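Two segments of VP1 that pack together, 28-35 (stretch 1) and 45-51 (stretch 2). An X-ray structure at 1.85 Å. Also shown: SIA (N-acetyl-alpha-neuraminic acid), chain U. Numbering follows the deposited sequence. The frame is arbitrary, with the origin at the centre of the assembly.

Stretch 1 28-35: LNPRMGVN
Stretch 2 (45-51) WYTYTYD

Two segments of one VP1 chain pack side by side and bury 505 Å² between them, both sides summed. Stretch 1 is mostly loop. In stretch 2, a type II beta turn runs from W45 to Y48 and is closed by Y48 N to W45 O at 2.9 Å. T47 sits at phi/psi 82/9, in the left-handed region.

The register is set by CA pairs. V34 CA lies 4.9 Å from Y46 CA. M32 CA lies 5.3 Å from Y48 CA. G33 CA lies 5.0 Å from T49 CA. From M32-Y48 to V34-Y46 the chains run in roughly opposite directions, but G33-T49 falls out of that order, so this is no regular ladder. V34 bonds through its backbone to two residues of stretch 2. V34 N donates to Y48 O at 3.3 Å, nearly linear at 168°. T47 N reaches V34 O at 3.5 Å, a weak bond. Y46 CA also approaches V34 O at 3.6 Å in a CA-H...O contact. Water 1 adds to this network. It donates to P30 O (2.7 Å) and V34 O (2.8 Å), and accepts from M32 N (2.9 Å) and weakly from T47 N (3.2 Å).

V34 has the largest area covered by the other stretch. Its CB points toward stretch 2, and chi1 is t (-178°). CG2 makes two apolar contacts, 3.8 Å from W45 CB and 3.5 Å from Y50 CE1, while V34 CB lies 3.3 Å from W45 O. V34 CG1 lies 3.6 Å from Y46 N. Y50 CB points sideways; with chi1 m (-77°) and chi2 -2° its ring comes nearer stretch 1, and CE1 reaches V34 CG2.

Y46 is t (175°), chi2 59°. Its CB points sideways, but the ring end comes nearer stretch 1. The hydroxyl OH lies 3.1 Å from N29 CB, and the carbonyls of V34 and N35 lie at the ring edge. R31 is m, m, t, with chi4 -140°. Its CB points away, yet its end returns, with NH1 3.6 Å from Y46 OH. Water 2 links them, accepting from R31 NH1 at 3.1 Å and lying 2.7 Å from Y46 OH.

M32 CB points toward stretch 2, 3.6 Å from Y48 O; chi1 and chi2, both m, then lead the end away, with chi3 102°. M32 CG is 3.3 Å from T47 O. P30 CG meets T47 CG2 at 3.7 Å. T47 is p (79°), and its OG1 donates to Y46 O at 2.6 Å.

G33 has phi/psi 144/-50. A CB here would jam against the preceding carbonyl O, so the backbone calls for glycine. G33 N donates to N35 OD1 at 2.8 Å, with N35 in rotamer m (-65°). T49 is p (62°); its OG1 donates to Y50 O at 2.7 Å.

The sialic acid SIA binds beside stretch 2. SIA N5 donates to D51 OD1 at 2.8 Å, and W45 NE1 reaches SIA O10 weakly at 3.2 Å.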

# COMPACT_ATOMS: atom_id res chain seq x y z
N LEU B 28 -25.09 11.09 -8.41
CA LEU B 28 -25.98 10.13 -7.79
C LEU B 28 -25.80 10.19 -6.29
O LEU B 28 -24.70 9.94 -5.78
CB LEU B 28 -25.69 8.71 -8.30
CG LEU B 28 -26.15 8.37 -9.73
CD1 LEU B 28 -25.55 7.02 -10.18
CD2 LEU B 28 -27.68 8.33 -9.82
N ASN B 29 -26.87 10.53 -5.57
CA ASN B 29 -26.83 10.49 -4.11
C ASN B 29 -26.92 9.07 -3.58
O ASN B 29 -27.53 8.21 -4.23
CB ASN B 29 -27.94 11.36 -3.51
CG ASN B 29 -27.53 12.81 -3.39
OD1 ASN B 29 -26.44 13.12 -2.88
ND2 ASN B 29 -28.39 13.70 -3.86
N PRO B 30 -26.31 8.81 -2.41
CA PRO B 30 -26.22 7.43 -1.91
C PRO B 30 -27.56 6.90 -1.41
O PRO B 30 -28.40 7.67 -0.93
CB PRO B 30 -25.21 7.54 -0.77
CG PRO B 30 -25.34 8.93 -0.28
CD PRO B 30 -25.65 9.77 -1.50
N ARG B 31 -27.75 5.59 -1.54
CA ARG B 31 -28.98 4.93 -1.10
C ARG B 31 -28.66 3.88 -0.03
O ARG B 31 -28.71 2.66 -0.27
CB ARG B 31 -29.74 4.33 -2.29
CG ARG B 31 -30.10 5.33 -3.41
CD ARG B 31 -30.95 6.50 -2.90
NE ARG B 31 -31.28 7.46 -3.96
CZ ARG B 31 -31.29 8.78 -3.80
NH1 ARG B 31 -30.97 9.33 -2.63
NH2 ARG B 31 -31.61 9.57 -4.82
N MET B 32 -28.34 4.37 1.16
CA MET B 32 -27.84 3.56 2.27
C MET B 32 -28.93 2.85 3.07
O MET B 32 -28.63 1.96 3.87
CB MET B 32 -27.01 4.45 3.21
CG MET B 32 -25.74 5.00 2.57
SD MET B 32 -24.51 3.73 2.17
CE MET B 32 -24.73 3.53 0.40
N GLY B 33 -30.18 3.25 2.88
CA GLY B 33 -31.29 2.64 3.60
C GLY B 33 -32.35 3.68 3.93
O GLY B 33 -33.53 3.46 3.68
N VAL B 34 -31.92 4.80 4.51
CA VAL B 34 -32.74 6.00 4.55
C VAL B 34 -32.45 6.75 3.25
O VAL B 34 -31.44 7.46 3.13
CB VAL B 34 -32.47 6.88 5.78
CG1 VAL B 34 -33.40 8.09 5.80
CG2 VAL B 34 -32.63 6.07 7.06
N ASN B 35 -33.34 6.56 2.27
CA ASN B 35 -33.03 6.91 0.89
C ASN B 35 -33.59 8.24 0.39
O ASN B 35 -33.26 8.67 -0.72
CB ASN B 35 -33.42 5.74 -0.03
CG ASN B 35 -32.57 4.51 0.22
OD1 ASN B 35 -31.49 4.61 0.80
ND2 ASN B 35 -33.05 3.35 -0.21
N TRP B 45 -31.59 10.81 8.98
CA TRP B 45 -30.62 9.74 8.75
C TRP B 45 -30.35 9.47 7.26
O TRP B 45 -29.77 8.44 6.91
CB TRP B 45 -31.01 8.47 9.51
CG TRP B 45 -30.76 8.59 11.00
CD1 TRP B 45 -31.68 8.50 12.00
CD2 TRP B 45 -29.50 8.86 11.64
NE1 TRP B 45 -31.07 8.68 13.23
CE2 TRP B 45 -29.74 8.90 13.03
CE3 TRP B 45 -28.19 9.06 11.16
CZ2 TRP B 45 -28.71 9.13 13.96
CZ3 TRP B 45 -27.18 9.29 12.08
CH2 TRP B 45 -27.44 9.32 13.47
N TYR B 46 -30.77 10.40 6.41
CA TYR B 46 -30.46 10.36 4.98
C TYR B 46 -28.94 10.24 4.77
O TYR B 46 -28.17 11.01 5.33
CB TYR B 46 -30.99 11.62 4.32
CG TYR B 46 -30.65 11.81 2.86
CD1 TYR B 46 -31.03 10.86 1.91
CD2 TYR B 46 -29.98 12.95 2.43
CE1 TYR B 46 -30.73 11.04 0.55
CE2 TYR B 46 -29.68 13.15 1.09
CZ TYR B 46 -30.05 12.19 0.16
OH TYR B 46 -29.75 12.39 -1.16
N THR B 47 -28.57 9.27 3.93
CA THR B 47 -27.17 8.86 3.63
C THR B 47 -26.56 7.91 4.68
O THR B 47 -25.37 7.61 4.63
CB THR B 47 -26.19 10.05 3.28
OG1 THR B 47 -25.76 10.71 4.47
CG2 THR B 47 -26.84 11.05 2.32
N TYR B 48 -27.41 7.43 5.59
CA TYR B 48 -27.01 6.45 6.59
C TYR B 48 -27.97 5.25 6.60
O TYR B 48 -29.06 5.29 6.00
CB TYR B 48 -26.99 7.06 8.00
CG TYR B 48 -26.03 8.21 8.20
CD1 TYR B 48 -24.75 7.98 8.73
CD2 TYR B 48 -26.40 9.52 7.89
CE1 TYR B 48 -23.86 9.03 8.92
CE2 TYR B 48 -25.51 10.58 8.08
CZ TYR B 48 -24.25 10.32 8.60
OH TYR B 48 -23.36 11.36 8.79
N THR B 49 -27.56 4.19 7.29
CA THR B 49 -28.44 3.10 7.66
C THR B 49 -29.03 3.45 9.03
O THR B 49 -28.71 4.50 9.61
CB THR B 49 -27.69 1.76 7.79
OG1 THR B 49 -26.70 1.85 8.83
CG2 THR B 49 -27.02 1.37 6.48
N TYR B 50 -29.89 2.57 9.55
CA TYR B 50 -30.19 2.58 10.98
C TYR B 50 -29.08 1.81 11.70
O TYR B 50 -27.99 1.61 11.14
CB TYR B 50 -31.58 1.99 11.28
CG TYR B 50 -32.75 2.92 10.98
CD1 TYR B 50 -32.54 4.22 10.51
CD2 TYR B 50 -34.06 2.51 11.22
CE1 TYR B 50 -33.61 5.08 10.27
CE2 TYR B 50 -35.14 3.35 10.97
CZ TYR B 50 -34.91 4.63 10.50
OH TYR B 50 -35.97 5.46 10.25
N ASP B 51 -29.33 1.37 12.93
CA ASP B 51 -28.29 0.69 13.69
C ASP B 51 -28.16 -0.77 13.29
O ASP B 51 -29.13 -1.53 13.31
CB ASP B 51 -28.53 0.86 15.19
CG ASP B 51 -28.57 2.32 15.60
OD1 ASP B 51 -29.43 2.68 16.44
OD2 ASP B 51 -27.76 3.11 15.08
C1 SIA U . -28.89 4.87 20.62
C2 SIA U . -29.87 6.01 20.34
C3 SIA U . -29.30 6.90 19.21
C4 SIA U . -29.43 6.30 17.81
C5 SIA U . -30.84 5.79 17.54
C6 SIA U . -31.36 4.90 18.67
C7 SIA U . -32.85 4.56 18.45
C8 SIA U . -33.36 3.37 19.27
C9 SIA U . -33.59 3.68 20.74
C10 SIA U . -31.59 5.52 15.22
C11 SIA U . -31.47 4.70 13.97
N5 SIA U . -30.85 5.11 16.26
O1A SIA U . -27.66 5.06 20.45
O1B SIA U . -29.33 3.76 21.02
O4 SIA U . -29.09 7.27 16.80
O6 SIA U . -31.18 5.52 19.96
O7 SIA U . -33.65 5.72 18.68
O8 SIA U . -34.60 2.89 18.72
O9 SIA U . -32.46 3.21 21.48
O10 SIA U . -32.32 6.50 15.26
O HOH W 1 -29.11 7.15 1.65
O HOH W 2 -31.61 12.31 -3.08